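Local structure of ORF98 PTP-2 (Cydia pomonella granulosis virus, 6I28) at residues 17-22 / 97-102. The protein probably removes phosphate from phosphotyrosine and phosphoserine or phosphothreonine of proteins such as MAP kinases, as a dual-specificity phosphatase. Numbering follows the deposited sequence.
Sequences DLFVGG and HKTVLI
Leu18 CD2 touches both Val100 CB and Ile102 CD1, 4.0 Å from the latter, where two parallel neighbours, strands 18-21 and 100-103, run side by side in the central sheet of the dual-specificity phosphatase fold. Leu18 and Val100 lie alongside each other and point the same way. Ile102 brings CD1 to Leu18 by holding CG1 anti to its carbonyl carbon (chi1 -54°). Helices 110-123 and 82-95 cover this face: Leu18 rests on Tyr118, Val20 on Ala115 and Val100 on Leu89. On the face carrying Phe19 and Leu101, the touch is made by Leu101 CD1, 3.7 Å from Phe19 CB, with Leu101 CG anti to its backbone N (chi1 166°). The Phe19 ring turns its edge to Val100 O and meets Phe33 nearly at right angles; Val39 lies against both Phe19 and Leu101. A ladder of four backbone hydrogen bonds binds the strands. Val100 reaches both ways, N to Asp17 O and O to Phe19 N, the latter bond short at 2.8 Å and almost straight (175°). Ile102 repeats this with Phe19 O and Gly21 N. Val100 O and Ile102 O each also receive a CA-H contact, from Leu18 and Val20. At the polar end, Lys98 NZ forms salt bridges with Glu96 and Asp63, while one water donates to Asp17 OD1 at 2.6 Å and to Lys98 O at 3.0 Å.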
ATOM      1  N   ASP A  17      -8.902   5.882  -4.807  1.00 23.60           N
ATOM      2  CA  ASP A  17      -7.585   5.747  -5.432  1.00 23.46           C
ATOM      3  C   ASP A  17      -6.909   4.399  -5.243  1.00 19.52           C
ATOM      4  O   ASP A  17      -5.979   4.078  -6.000  1.00 19.19           O
ATOM      5  CB  ASP A  17      -6.594   6.795  -4.868  1.00 25.85           C
ATOM      6  CG  ASP A  17      -7.076   8.199  -4.972  1.00 26.91           C
ATOM      7  OD1 ASP A  17      -7.599   8.565  -6.056  1.00 25.85           O
ATOM      8  OD2 ASP A  17      -6.980   8.979  -3.928  1.00 29.42           O
ATOM      9  N   LEU A  18      -7.295   3.612  -4.229  1.00 20.99           N
ATOM     10  CA  LEU A  18      -6.507   2.483  -3.761  1.00 21.03           C
ATOM     11  C   LEU A  18      -7.334   1.221  -3.586  1.00 20.46           C
ATOM     12  O   LEU A  18      -8.445   1.281  -3.044  1.00 19.83           O
ATOM     13  CB  LEU A  18      -5.860   2.783  -2.382  1.00 21.92           C
ATOM     14  CG  LEU A  18      -4.831   3.881  -2.294  1.00 23.18           C
ATOM     15  CD1 LEU A  18      -4.398   3.991  -0.849  1.00 23.54           C
ATOM     16  CD2 LEU A  18      -3.626   3.636  -3.245  1.00 23.42           C
ATOM     17  N   PHE A  19      -6.783   0.105  -4.066  1.00 18.33           N
ATOM     18  CA  PHE A  19      -7.127  -1.270  -3.701  1.00 18.43           C
ATOM     19  C   PHE A  19      -5.998  -1.925  -2.912  1.00 17.37           C
ATOM     20  O   PHE A  19      -4.812  -1.634  -3.113  1.00 18.57           O
ATOM     21  CB  PHE A  19      -7.412  -2.126  -4.936  1.00 19.86           C
ATOM     22  CG  PHE A  19      -8.551  -1.648  -5.765  1.00 24.41           C
ATOM     23  CD1 PHE A  19      -8.430  -0.575  -6.619  1.00 27.28           C
ATOM     24  CD2 PHE A  19      -9.758  -2.301  -5.710  1.00 27.23           C
ATOM     25  CE1 PHE A  19      -9.502  -0.185  -7.370  1.00 31.06           C
ATOM     26  CE2 PHE A  19     -10.816  -1.885  -6.472  1.00 29.39           C
ATOM     27  CZ  PHE A  19     -10.689  -0.836  -7.280  1.00 29.76           C
ATOM     28  N   VAL A  20      -6.370  -2.807  -1.981  1.00 16.67           N
ATOM     29  CA  VAL A  20      -5.414  -3.649  -1.255  1.00 16.96           C
ATOM     30  C   VAL A  20      -5.834  -5.119  -1.366  1.00 20.10           C
ATOM     31  O   VAL A  20      -7.014  -5.463  -1.210  1.00 17.61           O
ATOM     32  CB  VAL A  20      -5.313  -3.267   0.232  1.00 15.47           C
ATOM     33  CG1 VAL A  20      -4.487  -4.302   0.930  1.00 18.59           C
ATOM     34  CG2 VAL A  20      -4.812  -1.900   0.402  1.00 14.43           C
ATOM     35  N   GLY A  21      -4.885  -5.993  -1.654  1.00 19.02           N
ATOM     36  CA  GLY A  21      -5.192  -7.399  -1.737  1.00 20.41           C
ATOM     37  C   GLY A  21      -3.976  -8.275  -1.614  1.00 21.74           C
ATOM     38  O   GLY A  21      -2.877  -7.811  -1.285  1.00 21.29           O
ATOM     39  N   GLY A  22      -4.192  -9.553  -1.902  1.00 21.83           N
ATOM     40  CA  GLY A  22      -3.135 -10.535  -1.755  1.00 22.19           C
ATOM     41  C   GLY A  22      -2.656 -11.090  -3.079  1.00 23.38           C
ATOM     42  O   GLY A  22      -2.745 -10.424  -4.104  1.00 24.26           O
ATOM     43  N   HIS A  97      -3.499  10.185 -12.797  1.00 36.41           N
ATOM     44  CA  HIS A  97      -4.936   9.895 -12.550  1.00 39.62           C
ATOM     45  C   HIS A  97      -5.321   8.413 -12.623  1.00 30.01           C
ATOM     46  O   HIS A  97      -6.421   8.121 -13.080  1.00 27.71           O
ATOM     47  CB  HIS A  97      -5.774  10.664 -13.574  1.00 57.54           C
ATOM     48  CG  HIS A  97      -5.563  12.134 -13.494  1.00 75.76           C
ATOM     49  ND1 HIS A  97      -4.851  12.815 -14.427  1.00 80.80           N
ATOM     50  CD2 HIS A  97      -5.941  13.033 -12.573  1.00 81.54           C
ATOM     51  CE1 HIS A  97      -4.787  14.073 -14.089  1.00 82.88           C
ATOM     52  NE2 HIS A  97      -5.447  14.236 -12.967  1.00 84.13           N
ATOM     53  N   LYS A  98      -4.479   7.540 -12.095  1.00 25.58           N
ATOM     54  CA  LYS A  98      -4.672   6.113 -12.079  1.00 22.98           C
ATOM     55  C   LYS A  98      -5.070   5.675 -10.687  1.00 23.09           C
ATOM     56  O   LYS A  98      -4.714   6.316  -9.688  1.00 24.90           O
ATOM     57  CB  LYS A  98      -3.376   5.464 -12.544  1.00 21.28           C
ATOM     58  CG  LYS A  98      -3.086   5.691 -14.078  1.00 22.58           C
ATOM     59  CD  LYS A  98      -1.643   5.455 -14.379  1.00 22.23           C
ATOM     60  CE  LYS A  98      -1.439   5.562 -15.904  1.00 24.25           C
ATOM     61  NZ  LYS A  98       0.032   5.601 -16.276  1.00 27.37           N
ATOM     62  N   THR A  99      -5.867   4.614 -10.631  1.00 21.20           N
ATOM     63  CA  THR A  99      -6.075   3.882  -9.382  1.00 20.54           C
ATOM     64  C   THR A  99      -4.972   2.837  -9.213  1.00 20.85           C
ATOM     65  O   THR A  99      -4.377   2.366 -10.192  1.00 22.99           O
ATOM     66  CB  THR A  99      -7.453   3.233  -9.324  1.00 18.24           C
ATOM     67  OG1 THR A  99      -7.554   2.289 -10.353  1.00 23.56           O
ATOM     68  CG2 THR A  99      -8.537   4.210  -9.515  1.00 14.18           C
ATOM     69  N   VAL A 100      -4.682   2.476  -7.972  1.00 19.56           N
ATOM     70  CA  VAL A 100      -3.541   1.604  -7.686  1.00 19.80           C
ATOM     71  C   VAL A 100      -4.016   0.390  -6.889  1.00 18.37           C
ATOM     72  O   VAL A 100      -4.711   0.538  -5.883  1.00 18.69           O
ATOM     73  CB  VAL A 100      -2.445   2.343  -6.899  1.00 21.42           C
ATOM     74  CG1 VAL A 100      -1.215   1.505  -6.754  1.00 22.28           C
ATOM     75  CG2 VAL A 100      -2.045   3.629  -7.563  1.00 20.83           C
ATOM     76  N   LEU A 101      -3.608  -0.795  -7.322  1.00 16.07           N
ATOM     77  CA  LEU A 101      -3.717  -2.016  -6.542  1.00 15.11           C
ATOM     78  C   LEU A 101      -2.365  -2.221  -5.853  1.00 13.56           C
ATOM     79  O   LEU A 101      -1.360  -2.430  -6.514  1.00 13.18           O
ATOM     80  CB  LEU A 101      -4.079  -3.230  -7.390  1.00 17.33           C
ATOM     81  CG  LEU A 101      -3.867  -4.555  -6.654  1.00 17.69           C
ATOM     82  CD1 LEU A 101      -4.774  -4.634  -5.350  1.00 18.89           C
ATOM     83  CD2 LEU A 101      -4.080  -5.767  -7.568  1.00 18.51           C
ATOM     84  N   ILE A 102      -2.353  -2.186  -4.532  1.00 14.23           N
ATOM     85  CA  ILE A 102      -1.192  -2.555  -3.721  1.00 16.35           C
ATOM     86  C   ILE A 102      -1.429  -3.964  -3.165  1.00 14.33           C
ATOM     87  O   ILE A 102      -2.443  -4.254  -2.518  1.00 16.74           O
ATOM     88  CB  ILE A 102      -0.946  -1.585  -2.562  1.00 17.76           C
ATOM     89  CG1 ILE A 102      -0.825  -0.118  -3.004  1.00 18.19           C
ATOM     90  CG2 ILE A 102       0.342  -2.014  -1.794  1.00 17.46           C
ATOM     91  CD1 ILE A 102      -1.134   0.827  -1.830  1.00 17.24           C
TER
HETATM   92  O   HOH W   1      -6.875   7.985  -8.504  1.00 32.50           O